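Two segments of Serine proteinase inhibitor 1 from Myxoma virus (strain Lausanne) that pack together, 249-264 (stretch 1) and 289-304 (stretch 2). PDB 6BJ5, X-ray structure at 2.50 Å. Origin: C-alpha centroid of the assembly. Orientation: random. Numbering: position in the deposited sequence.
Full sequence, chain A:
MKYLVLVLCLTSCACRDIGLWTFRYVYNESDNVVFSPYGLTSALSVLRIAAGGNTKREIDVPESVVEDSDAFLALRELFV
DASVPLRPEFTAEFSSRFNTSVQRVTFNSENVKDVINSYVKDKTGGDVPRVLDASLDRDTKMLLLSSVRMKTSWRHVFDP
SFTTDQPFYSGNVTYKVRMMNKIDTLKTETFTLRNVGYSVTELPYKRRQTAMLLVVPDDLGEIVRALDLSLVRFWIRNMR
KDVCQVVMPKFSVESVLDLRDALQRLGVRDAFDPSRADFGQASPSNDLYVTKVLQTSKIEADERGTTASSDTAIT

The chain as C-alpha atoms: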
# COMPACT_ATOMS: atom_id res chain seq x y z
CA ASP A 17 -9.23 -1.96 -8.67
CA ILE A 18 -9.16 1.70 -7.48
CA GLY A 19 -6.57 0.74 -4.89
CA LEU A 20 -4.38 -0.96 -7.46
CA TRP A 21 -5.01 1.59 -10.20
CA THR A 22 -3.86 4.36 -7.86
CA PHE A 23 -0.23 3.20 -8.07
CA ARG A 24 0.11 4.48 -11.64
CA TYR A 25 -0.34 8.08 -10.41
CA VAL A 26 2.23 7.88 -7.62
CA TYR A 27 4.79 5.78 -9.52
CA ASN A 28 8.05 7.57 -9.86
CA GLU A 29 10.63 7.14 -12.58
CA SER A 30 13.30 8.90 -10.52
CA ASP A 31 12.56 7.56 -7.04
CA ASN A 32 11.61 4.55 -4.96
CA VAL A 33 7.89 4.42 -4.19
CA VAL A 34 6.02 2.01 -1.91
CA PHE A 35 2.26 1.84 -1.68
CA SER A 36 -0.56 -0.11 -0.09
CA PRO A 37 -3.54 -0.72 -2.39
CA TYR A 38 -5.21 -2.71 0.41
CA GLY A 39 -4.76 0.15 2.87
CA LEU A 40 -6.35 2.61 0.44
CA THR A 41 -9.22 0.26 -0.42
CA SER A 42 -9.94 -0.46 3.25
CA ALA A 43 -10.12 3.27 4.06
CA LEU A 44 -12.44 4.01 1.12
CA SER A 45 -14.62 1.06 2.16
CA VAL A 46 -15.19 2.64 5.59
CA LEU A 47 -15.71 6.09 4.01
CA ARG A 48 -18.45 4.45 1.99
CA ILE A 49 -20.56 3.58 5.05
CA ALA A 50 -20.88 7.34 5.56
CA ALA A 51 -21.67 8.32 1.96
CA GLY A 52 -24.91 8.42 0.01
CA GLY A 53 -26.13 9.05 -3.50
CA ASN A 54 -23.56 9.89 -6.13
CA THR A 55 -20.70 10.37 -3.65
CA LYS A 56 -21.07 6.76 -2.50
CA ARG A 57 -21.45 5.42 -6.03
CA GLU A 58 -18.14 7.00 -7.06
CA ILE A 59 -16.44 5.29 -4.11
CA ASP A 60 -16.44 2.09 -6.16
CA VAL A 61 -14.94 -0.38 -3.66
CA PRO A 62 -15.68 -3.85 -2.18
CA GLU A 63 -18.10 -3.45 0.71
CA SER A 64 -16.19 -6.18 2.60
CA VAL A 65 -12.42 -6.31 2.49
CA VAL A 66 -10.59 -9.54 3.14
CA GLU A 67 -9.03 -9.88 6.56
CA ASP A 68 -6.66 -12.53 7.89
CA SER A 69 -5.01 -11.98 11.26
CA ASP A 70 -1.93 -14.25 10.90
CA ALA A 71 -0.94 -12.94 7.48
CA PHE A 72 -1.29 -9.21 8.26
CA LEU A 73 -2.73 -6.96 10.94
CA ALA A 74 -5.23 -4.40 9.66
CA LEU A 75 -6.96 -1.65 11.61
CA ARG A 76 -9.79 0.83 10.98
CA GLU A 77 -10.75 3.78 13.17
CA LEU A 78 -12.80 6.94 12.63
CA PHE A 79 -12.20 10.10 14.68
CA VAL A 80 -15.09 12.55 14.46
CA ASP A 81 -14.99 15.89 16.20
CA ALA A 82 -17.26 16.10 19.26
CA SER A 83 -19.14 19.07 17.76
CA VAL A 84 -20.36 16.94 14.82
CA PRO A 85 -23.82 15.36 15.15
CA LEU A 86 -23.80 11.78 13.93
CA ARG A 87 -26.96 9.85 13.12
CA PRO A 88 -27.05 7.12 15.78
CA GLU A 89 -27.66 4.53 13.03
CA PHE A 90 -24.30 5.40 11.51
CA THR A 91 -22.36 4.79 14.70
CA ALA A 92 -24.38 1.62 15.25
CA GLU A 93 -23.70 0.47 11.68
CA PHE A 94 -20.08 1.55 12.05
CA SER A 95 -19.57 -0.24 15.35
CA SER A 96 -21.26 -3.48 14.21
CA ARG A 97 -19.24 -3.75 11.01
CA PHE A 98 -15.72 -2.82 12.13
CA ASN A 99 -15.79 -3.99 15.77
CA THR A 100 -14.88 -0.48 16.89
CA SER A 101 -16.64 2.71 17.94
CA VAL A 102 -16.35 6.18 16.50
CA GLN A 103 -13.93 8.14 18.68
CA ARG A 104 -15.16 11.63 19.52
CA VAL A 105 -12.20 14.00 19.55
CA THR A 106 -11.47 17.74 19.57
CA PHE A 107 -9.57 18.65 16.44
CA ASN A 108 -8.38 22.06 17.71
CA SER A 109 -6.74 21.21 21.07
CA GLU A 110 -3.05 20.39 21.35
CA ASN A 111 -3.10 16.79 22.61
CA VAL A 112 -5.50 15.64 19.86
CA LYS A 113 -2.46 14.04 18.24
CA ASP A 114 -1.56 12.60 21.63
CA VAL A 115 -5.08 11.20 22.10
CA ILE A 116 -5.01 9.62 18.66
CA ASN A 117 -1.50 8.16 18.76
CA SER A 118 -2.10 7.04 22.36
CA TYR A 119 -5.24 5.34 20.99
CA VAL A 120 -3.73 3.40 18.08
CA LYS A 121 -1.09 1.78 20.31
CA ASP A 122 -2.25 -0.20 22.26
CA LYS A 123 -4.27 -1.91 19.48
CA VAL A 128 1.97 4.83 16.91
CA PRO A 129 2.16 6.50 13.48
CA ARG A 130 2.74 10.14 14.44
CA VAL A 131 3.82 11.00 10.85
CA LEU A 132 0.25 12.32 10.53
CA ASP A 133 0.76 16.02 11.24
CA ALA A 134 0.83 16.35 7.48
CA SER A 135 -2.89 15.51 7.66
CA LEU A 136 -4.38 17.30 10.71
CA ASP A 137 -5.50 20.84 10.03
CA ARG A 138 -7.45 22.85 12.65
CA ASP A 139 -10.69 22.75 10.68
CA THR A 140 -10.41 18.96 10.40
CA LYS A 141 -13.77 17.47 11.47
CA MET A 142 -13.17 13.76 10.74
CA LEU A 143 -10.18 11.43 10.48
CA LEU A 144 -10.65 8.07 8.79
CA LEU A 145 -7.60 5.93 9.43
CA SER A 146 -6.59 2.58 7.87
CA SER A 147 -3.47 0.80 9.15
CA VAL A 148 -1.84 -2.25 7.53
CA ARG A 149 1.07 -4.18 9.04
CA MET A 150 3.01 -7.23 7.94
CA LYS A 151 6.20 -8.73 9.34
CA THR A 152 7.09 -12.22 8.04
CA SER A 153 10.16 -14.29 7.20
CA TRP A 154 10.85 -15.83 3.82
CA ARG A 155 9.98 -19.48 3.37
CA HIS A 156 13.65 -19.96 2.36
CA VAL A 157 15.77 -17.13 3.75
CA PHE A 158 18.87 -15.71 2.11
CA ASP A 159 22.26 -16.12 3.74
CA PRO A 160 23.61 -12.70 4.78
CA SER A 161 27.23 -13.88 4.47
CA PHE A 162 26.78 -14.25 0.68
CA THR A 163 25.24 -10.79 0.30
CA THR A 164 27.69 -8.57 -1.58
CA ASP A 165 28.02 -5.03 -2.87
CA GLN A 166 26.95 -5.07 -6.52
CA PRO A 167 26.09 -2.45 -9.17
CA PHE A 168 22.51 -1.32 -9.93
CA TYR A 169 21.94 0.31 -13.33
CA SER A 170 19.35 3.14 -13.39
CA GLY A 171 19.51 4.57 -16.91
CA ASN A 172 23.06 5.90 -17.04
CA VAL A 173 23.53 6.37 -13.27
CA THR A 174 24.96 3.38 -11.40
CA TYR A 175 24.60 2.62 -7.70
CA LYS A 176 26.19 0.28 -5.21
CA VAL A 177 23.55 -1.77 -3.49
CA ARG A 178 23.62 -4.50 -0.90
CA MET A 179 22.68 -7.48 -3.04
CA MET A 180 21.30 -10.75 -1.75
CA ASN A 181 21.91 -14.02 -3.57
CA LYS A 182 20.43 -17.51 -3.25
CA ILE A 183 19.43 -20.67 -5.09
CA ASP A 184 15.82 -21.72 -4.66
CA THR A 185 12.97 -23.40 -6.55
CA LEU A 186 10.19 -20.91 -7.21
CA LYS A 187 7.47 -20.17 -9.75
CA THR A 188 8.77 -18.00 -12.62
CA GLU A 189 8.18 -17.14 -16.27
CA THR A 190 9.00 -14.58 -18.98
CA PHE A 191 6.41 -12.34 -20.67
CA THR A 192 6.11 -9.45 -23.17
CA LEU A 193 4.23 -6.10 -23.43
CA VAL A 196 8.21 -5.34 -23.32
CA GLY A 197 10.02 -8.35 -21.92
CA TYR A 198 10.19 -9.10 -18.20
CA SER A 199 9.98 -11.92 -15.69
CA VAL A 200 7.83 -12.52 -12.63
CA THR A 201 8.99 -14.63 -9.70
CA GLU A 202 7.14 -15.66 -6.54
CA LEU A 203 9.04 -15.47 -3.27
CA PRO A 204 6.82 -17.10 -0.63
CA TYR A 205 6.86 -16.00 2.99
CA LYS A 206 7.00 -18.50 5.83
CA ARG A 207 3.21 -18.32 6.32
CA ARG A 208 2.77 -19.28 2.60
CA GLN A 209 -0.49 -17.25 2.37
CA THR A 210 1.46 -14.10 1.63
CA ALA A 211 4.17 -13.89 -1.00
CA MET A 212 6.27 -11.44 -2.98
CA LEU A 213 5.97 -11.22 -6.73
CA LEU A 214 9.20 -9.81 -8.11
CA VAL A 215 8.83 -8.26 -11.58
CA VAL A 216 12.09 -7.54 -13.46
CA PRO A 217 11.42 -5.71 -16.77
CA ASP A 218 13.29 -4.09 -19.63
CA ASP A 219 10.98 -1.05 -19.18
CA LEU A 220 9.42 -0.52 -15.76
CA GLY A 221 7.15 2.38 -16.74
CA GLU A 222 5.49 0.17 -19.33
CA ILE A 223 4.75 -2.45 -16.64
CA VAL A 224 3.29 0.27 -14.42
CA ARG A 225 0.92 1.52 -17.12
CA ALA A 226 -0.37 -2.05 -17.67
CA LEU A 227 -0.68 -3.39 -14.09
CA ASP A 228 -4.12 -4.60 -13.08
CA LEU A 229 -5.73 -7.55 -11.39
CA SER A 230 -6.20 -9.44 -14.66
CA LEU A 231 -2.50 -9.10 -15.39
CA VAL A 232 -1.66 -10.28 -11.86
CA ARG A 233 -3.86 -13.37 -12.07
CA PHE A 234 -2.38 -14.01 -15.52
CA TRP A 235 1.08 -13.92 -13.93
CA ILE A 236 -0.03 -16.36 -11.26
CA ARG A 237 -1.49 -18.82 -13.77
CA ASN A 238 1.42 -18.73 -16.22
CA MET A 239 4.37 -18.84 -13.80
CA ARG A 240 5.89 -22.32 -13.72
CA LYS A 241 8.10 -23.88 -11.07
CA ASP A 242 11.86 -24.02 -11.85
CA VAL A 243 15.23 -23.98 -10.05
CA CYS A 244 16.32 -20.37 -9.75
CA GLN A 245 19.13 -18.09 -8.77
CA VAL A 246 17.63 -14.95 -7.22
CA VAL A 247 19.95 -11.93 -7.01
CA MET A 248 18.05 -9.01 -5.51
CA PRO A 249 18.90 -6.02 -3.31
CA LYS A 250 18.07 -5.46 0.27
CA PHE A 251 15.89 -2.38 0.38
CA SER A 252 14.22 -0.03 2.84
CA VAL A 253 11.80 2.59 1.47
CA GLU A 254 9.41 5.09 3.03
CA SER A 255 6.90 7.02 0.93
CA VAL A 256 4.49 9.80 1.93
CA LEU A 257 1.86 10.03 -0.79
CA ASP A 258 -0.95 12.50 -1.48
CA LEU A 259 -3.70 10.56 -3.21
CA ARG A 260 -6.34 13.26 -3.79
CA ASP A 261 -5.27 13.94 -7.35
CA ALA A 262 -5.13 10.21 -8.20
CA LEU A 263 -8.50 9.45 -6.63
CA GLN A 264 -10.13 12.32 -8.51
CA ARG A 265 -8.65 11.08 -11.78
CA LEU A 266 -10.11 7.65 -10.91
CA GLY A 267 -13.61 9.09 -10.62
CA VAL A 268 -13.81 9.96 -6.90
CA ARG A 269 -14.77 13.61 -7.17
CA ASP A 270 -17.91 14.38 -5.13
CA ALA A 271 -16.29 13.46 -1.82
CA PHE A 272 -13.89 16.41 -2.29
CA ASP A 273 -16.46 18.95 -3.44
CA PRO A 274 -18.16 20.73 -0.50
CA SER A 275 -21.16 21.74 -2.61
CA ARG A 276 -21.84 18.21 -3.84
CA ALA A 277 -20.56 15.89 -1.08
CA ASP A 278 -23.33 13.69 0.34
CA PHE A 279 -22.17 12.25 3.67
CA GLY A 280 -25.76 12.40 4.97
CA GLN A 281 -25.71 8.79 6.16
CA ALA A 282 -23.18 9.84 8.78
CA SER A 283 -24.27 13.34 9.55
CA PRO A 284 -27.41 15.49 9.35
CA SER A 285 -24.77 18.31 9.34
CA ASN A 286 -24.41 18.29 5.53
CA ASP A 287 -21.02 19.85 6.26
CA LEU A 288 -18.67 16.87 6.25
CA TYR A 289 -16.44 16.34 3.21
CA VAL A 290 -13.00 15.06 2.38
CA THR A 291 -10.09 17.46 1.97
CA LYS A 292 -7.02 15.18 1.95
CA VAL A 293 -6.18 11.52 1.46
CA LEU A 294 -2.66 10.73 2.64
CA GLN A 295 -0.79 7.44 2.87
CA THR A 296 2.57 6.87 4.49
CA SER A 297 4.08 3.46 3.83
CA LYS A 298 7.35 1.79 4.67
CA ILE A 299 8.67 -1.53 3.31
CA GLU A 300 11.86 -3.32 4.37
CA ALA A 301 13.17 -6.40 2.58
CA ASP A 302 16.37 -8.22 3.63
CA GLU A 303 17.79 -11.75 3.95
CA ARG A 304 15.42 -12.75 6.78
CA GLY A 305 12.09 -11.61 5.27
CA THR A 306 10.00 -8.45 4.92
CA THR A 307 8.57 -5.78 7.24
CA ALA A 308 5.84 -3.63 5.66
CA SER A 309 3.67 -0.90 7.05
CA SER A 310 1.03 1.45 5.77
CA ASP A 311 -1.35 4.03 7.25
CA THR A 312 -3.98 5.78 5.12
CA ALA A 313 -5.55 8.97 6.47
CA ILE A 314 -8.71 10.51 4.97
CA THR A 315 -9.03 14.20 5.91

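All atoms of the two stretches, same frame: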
# COMPACT_ATOMS: atom_id res chain seq x y z
N PRO A 249 18.39 -6.88 -4.37
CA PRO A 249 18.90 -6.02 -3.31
C PRO A 249 18.07 -6.10 -2.04
O PRO A 249 16.86 -6.26 -2.09
CB PRO A 249 18.79 -4.60 -3.88
CG PRO A 249 18.23 -4.75 -5.28
CD PRO A 249 17.61 -6.11 -5.35
N LYS A 250 18.75 -5.96 -0.91
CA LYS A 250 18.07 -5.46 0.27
C LYS A 250 17.54 -4.06 -0.04
O LYS A 250 18.14 -3.30 -0.80
CB LYS A 250 19.04 -5.36 1.46
CG LYS A 250 19.55 -6.66 1.93
CD LYS A 250 20.63 -6.47 2.97
CE LYS A 250 20.03 -5.92 4.22
NZ LYS A 250 20.99 -6.01 5.34
N PHE A 251 16.38 -3.74 0.53
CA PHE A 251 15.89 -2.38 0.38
C PHE A 251 15.00 -1.97 1.54
O PHE A 251 14.32 -2.80 2.18
CB PHE A 251 15.16 -2.18 -0.96
CG PHE A 251 13.94 -3.04 -1.14
CD1 PHE A 251 12.70 -2.62 -0.67
CD2 PHE A 251 14.03 -4.25 -1.82
CE1 PHE A 251 11.56 -3.42 -0.87
CE2 PHE A 251 12.91 -5.04 -2.02
CZ PHE A 251 11.66 -4.61 -1.53
N SER A 252 15.01 -0.67 1.80
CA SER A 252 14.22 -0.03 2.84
C SER A 252 13.71 1.27 2.23
O SER A 252 14.52 2.10 1.81
CB SER A 252 15.07 0.23 4.09
OG SER A 252 14.33 0.83 5.14
N VAL A 253 12.39 1.44 2.14
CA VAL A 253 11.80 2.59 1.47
C VAL A 253 10.63 3.10 2.29
O VAL A 253 9.82 2.32 2.81
CB VAL A 253 11.35 2.25 0.03
CG1 VAL A 253 10.64 3.43 -0.60
CG2 VAL A 253 12.54 1.87 -0.80
N GLU A 254 10.55 4.42 2.42
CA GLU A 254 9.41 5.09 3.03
C GLU A 254 8.90 6.14 2.06
O GLU A 254 9.68 6.89 1.46
CB GLU A 254 9.77 5.76 4.37
CG GLU A 254 8.55 6.36 5.09
CD GLU A 254 8.89 7.03 6.42
OE1 GLU A 254 8.92 6.31 7.44
OE2 GLU A 254 9.12 8.26 6.44
N SER A 255 7.58 6.18 1.91
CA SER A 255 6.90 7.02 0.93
C SER A 255 5.74 7.71 1.62
O SER A 255 4.97 7.05 2.33
CB SER A 255 6.40 6.20 -0.27
OG SER A 255 7.47 5.80 -1.10
N VAL A 256 5.62 9.02 1.42
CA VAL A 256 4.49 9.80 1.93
C VAL A 256 3.76 10.35 0.72
O VAL A 256 4.25 11.27 0.06
CB VAL A 256 4.95 10.92 2.85
CG1 VAL A 256 3.77 11.79 3.21
CG2 VAL A 256 5.61 10.33 4.09
N LEU A 257 2.56 9.83 0.47
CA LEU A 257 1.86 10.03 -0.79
C LEU A 257 0.57 10.80 -0.56
O LEU A 257 -0.15 10.53 0.41
CB LEU A 257 1.52 8.70 -1.45
CG LEU A 257 2.68 7.73 -1.69
CD1 LEU A 257 2.20 6.41 -2.28
CD2 LEU A 257 3.73 8.37 -2.58
N ASP A 258 0.31 11.76 -1.45
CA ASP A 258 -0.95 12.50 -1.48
C ASP A 258 -1.80 11.92 -2.61
O ASP A 258 -1.45 12.06 -3.79
CB ASP A 258 -0.72 13.99 -1.71
CG ASP A 258 -2.00 14.80 -1.59
OD1 ASP A 258 -3.11 14.22 -1.70
OD2 ASP A 258 -1.89 16.03 -1.41
N LEU A 259 -2.92 11.32 -2.25
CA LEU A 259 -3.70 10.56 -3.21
C LEU A 259 -4.94 11.28 -3.72
O LEU A 259 -5.69 10.69 -4.50
CB LEU A 259 -4.11 9.22 -2.58
CG LEU A 259 -2.99 8.44 -1.92
CD1 LEU A 259 -3.62 7.25 -1.23
CD2 LEU A 259 -2.00 7.95 -2.97
N ARG A 260 -5.15 12.54 -3.33
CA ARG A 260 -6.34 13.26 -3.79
C ARG A 260 -6.38 13.34 -5.30
O ARG A 260 -7.41 13.06 -5.92
CB ARG A 260 -6.40 14.65 -3.18
CG ARG A 260 -7.39 15.57 -3.86
CD ARG A 260 -7.65 16.82 -3.04
NE ARG A 260 -8.59 17.71 -3.70
CZ ARG A 260 -9.40 18.55 -3.08
NH1 ARG A 260 -9.41 18.60 -1.76
NH2 ARG A 260 -10.22 19.33 -3.78
N ASP A 261 -5.27 13.75 -5.90
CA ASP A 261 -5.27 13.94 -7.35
C ASP A 261 -5.55 12.61 -8.06
O ASP A 261 -6.39 12.54 -8.95
CB ASP A 261 -3.94 14.58 -7.75
CG ASP A 261 -3.87 14.98 -9.21
OD1 ASP A 261 -4.21 14.19 -10.10
OD2 ASP A 261 -3.50 16.14 -9.47
N ALA A 262 -4.89 11.53 -7.62
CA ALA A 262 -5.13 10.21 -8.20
C ALA A 262 -6.58 9.76 -8.04
O ALA A 262 -7.18 9.20 -8.96
CB ALA A 262 -4.21 9.16 -7.57
N LEU A 263 -7.15 9.95 -6.85
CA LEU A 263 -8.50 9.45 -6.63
C LEU A 263 -9.51 10.25 -7.45
O LEU A 263 -10.50 9.68 -7.92
CB LEU A 263 -8.87 9.50 -5.15
CG LEU A 263 -8.18 8.46 -4.29
CD1 LEU A 263 -8.41 8.82 -2.83
CD2 LEU A 263 -8.69 7.06 -4.57
N GLN A 264 -9.25 11.54 -7.65
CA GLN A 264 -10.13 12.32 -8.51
C GLN A 264 -10.03 11.83 -9.95
O GLN A 264 -11.06 11.63 -10.62
CB GLN A 264 -9.78 13.81 -8.42
CG GLN A 264 -10.34 14.49 -7.17
CD GLN A 264 -9.75 15.87 -6.95
OE1 GLN A 264 -8.71 16.21 -7.52
NE2 GLN A 264 -10.42 16.68 -6.12
N TYR A 289 -16.98 16.74 4.49
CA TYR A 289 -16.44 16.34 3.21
C TYR A 289 -14.96 16.08 3.38
O TYR A 289 -14.37 16.40 4.42
CB TYR A 289 -16.69 17.39 2.13
CG TYR A 289 -16.02 18.69 2.45
CD1 TYR A 289 -14.82 19.04 1.84
CD2 TYR A 289 -16.56 19.55 3.40
CE1 TYR A 289 -14.20 20.23 2.15
CE2 TYR A 289 -15.94 20.73 3.72
CZ TYR A 289 -14.76 21.07 3.09
OH TYR A 289 -14.14 22.26 3.41
N VAL A 290 -14.39 15.48 2.36
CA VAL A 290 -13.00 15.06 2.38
C VAL A 290 -12.13 16.17 1.79
O VAL A 290 -12.43 16.71 0.72
CB VAL A 290 -12.83 13.76 1.59
CG1 VAL A 290 -11.36 13.39 1.51
CG2 VAL A 290 -13.67 12.67 2.23
N THR A 291 -11.06 16.51 2.50
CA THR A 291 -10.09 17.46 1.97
C THR A 291 -8.81 16.78 1.50
O THR A 291 -8.30 17.12 0.43
CB THR A 291 -9.71 18.49 3.03
OG1 THR A 291 -10.89 18.98 3.70
CG2 THR A 291 -8.97 19.64 2.38
N LYS A 292 -8.31 15.79 2.24
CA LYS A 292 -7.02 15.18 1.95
C LYS A 292 -7.11 13.68 2.13
O LYS A 292 -7.79 13.20 3.05
CB LYS A 292 -5.87 15.74 2.82
CG LYS A 292 -5.75 17.26 2.89
CD LYS A 292 -4.71 17.70 3.92
CE LYS A 292 -5.11 19.00 4.63
NZ LYS A 292 -3.96 19.70 5.27
N VAL A 293 -6.42 12.94 1.27
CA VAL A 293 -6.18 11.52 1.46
C VAL A 293 -4.68 11.32 1.40
O VAL A 293 -4.06 11.57 0.35
CB VAL A 293 -6.89 10.64 0.42
CG1 VAL A 293 -6.64 9.16 0.76
CG2 VAL A 293 -8.38 10.94 0.37
N LEU A 294 -4.10 10.92 2.52
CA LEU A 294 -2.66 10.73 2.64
C LEU A 294 -2.34 9.32 3.10
O LEU A 294 -3.05 8.76 3.96
CB LEU A 294 -2.05 11.74 3.60
CG LEU A 294 -2.30 13.19 3.20
CD1 LEU A 294 -1.61 14.14 4.18
CD2 LEU A 294 -1.86 13.45 1.76
N GLN A 295 -1.30 8.75 2.50
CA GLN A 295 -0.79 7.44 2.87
C GLN A 295 0.71 7.52 3.10
O GLN A 295 1.47 7.98 2.23
CB GLN A 295 -1.11 6.40 1.79
CG GLN A 295 -1.13 4.98 2.32
CD GLN A 295 -1.22 3.94 1.23
OE1 GLN A 295 -0.24 3.65 0.53
NE2 GLN A 295 -2.42 3.40 1.05
N THR A 296 1.16 7.06 4.26
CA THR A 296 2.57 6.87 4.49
C THR A 296 2.82 5.38 4.64
O THR A 296 2.14 4.70 5.43
CB THR A 296 3.06 7.65 5.71
OG1 THR A 296 2.49 7.09 6.88
CG2 THR A 296 2.64 9.09 5.63
N SER A 297 3.76 4.87 3.86
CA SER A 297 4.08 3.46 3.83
C SER A 297 5.57 3.27 4.01
O SER A 297 6.37 4.16 3.72
CB SER A 297 3.63 2.80 2.51
OG SER A 297 2.24 2.97 2.28
N LYS A 298 5.95 2.12 4.55
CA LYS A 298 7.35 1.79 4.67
C LYS A 298 7.44 0.29 4.42
O LYS A 298 6.59 -0.47 4.90
CB LYS A 298 7.91 2.18 6.05
CG LYS A 298 9.44 2.08 6.16
CD LYS A 298 9.88 2.28 7.59
CE LYS A 298 11.36 2.04 7.79
NZ LYS A 298 11.68 2.00 9.26
N ILE A 299 8.42 -0.12 3.60
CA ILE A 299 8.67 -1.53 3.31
C ILE A 299 10.16 -1.78 3.51
O ILE A 299 10.99 -0.95 3.12
CB ILE A 299 8.21 -1.94 1.88
CG1 ILE A 299 6.71 -1.68 1.72
CG2 ILE A 299 8.42 -3.44 1.64
CD1 ILE A 299 6.16 -1.88 0.35
N GLU A 300 10.48 -2.90 4.14
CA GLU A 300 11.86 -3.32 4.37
C GLU A 300 12.04 -4.78 3.99
O GLU A 300 11.43 -5.66 4.61
CB GLU A 300 12.27 -3.10 5.82
CG GLU A 300 13.67 -2.60 5.93
CD GLU A 300 14.21 -2.71 7.32
OE1 GLU A 300 15.44 -2.60 7.47
OE2 GLU A 300 13.40 -2.96 8.24
N ALA A 301 12.87 -5.04 3.00
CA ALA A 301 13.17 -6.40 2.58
C ALA A 301 14.66 -6.67 2.77
O ALA A 301 15.48 -5.84 2.37
CB ALA A 301 12.78 -6.62 1.12
N ASP A 302 14.99 -7.80 3.39
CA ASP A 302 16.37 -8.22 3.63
C ASP A 302 16.44 -9.75 3.61
O ASP A 302 15.48 -10.42 3.23
CB ASP A 302 16.90 -7.62 4.94
CG ASP A 302 16.10 -8.06 6.14
OD1 ASP A 302 15.31 -9.03 6.04
OD2 ASP A 302 16.27 -7.42 7.20
N GLU A 303 17.58 -10.31 4.05
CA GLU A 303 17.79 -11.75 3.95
C GLU A 303 16.74 -12.53 4.72
O GLU A 303 16.33 -13.62 4.30
CB GLU A 303 19.19 -12.14 4.44
CG GLU A 303 20.35 -11.61 3.62
CD GLU A 303 20.73 -10.18 3.99
OE1 GLU A 303 20.03 -9.58 4.83
OE2 GLU A 303 21.73 -9.66 3.44
N ARG A 304 16.28 -11.99 5.86
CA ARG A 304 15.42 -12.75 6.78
C ARG A 304 13.94 -12.73 6.39
O ARG A 304 13.19 -13.63 6.79
CB ARG A 304 15.65 -12.20 8.19
CG ARG A 304 14.66 -12.60 9.26
CD ARG A 304 14.99 -13.89 10.00
NE ARG A 304 14.02 -14.10 11.07
CZ ARG A 304 13.50 -15.28 11.40
NH1 ARG A 304 13.85 -16.38 10.74
NH2 ARG A 304 12.61 -15.36 12.39

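What holds the two backbones together? The strand 251-258 and the strand that starts at Val293 run antiparallel, and Phe251, Val253, Ser255 and Leu257 each give N-H to, and take N-H from, Ala301, Ile299, Ser297 and Gln295 respectively. Phe251 N lies 2.9 Å from Ala301 O, and Ala301 N 2.8 Å from Phe251 O; the other three pairs repeat this pair of hydrogen bonds, so the backbone N-H and C=O of all eight residues are satisfied.

How does the ladder end near the helix? Leu259 N adds one hydrogen bond to Val293 O (2.8 Å). Arg260 N turns instead to Asp258 OD1 (3.1 Å), a capping bond, while its extended side chain brings NH1 to Thr291 O (2.9 Å), satisfying a carbonyl beyond the strand.

Which side chains meet on the face carrying Phe251? Ala301 CB sits over the Phe251 ring, 3.5 Å from Phe251 CZ, a CH-pi contact. Farther along, Ser255 OG, Ser297 OG and both amide atoms of Gln295 find hydrogen bonds elsewhere in the structure. Past the ladder, Leu263 CD1 packs against Val293 CG2 at 3.8 Å.

What do the charged groups contribute at the other end? Lys250 NZ and Glu303 OE1 form a long salt bridge of 3.7 Å, whereas Glu303 OE2 is hydrogen-bonded elsewhere.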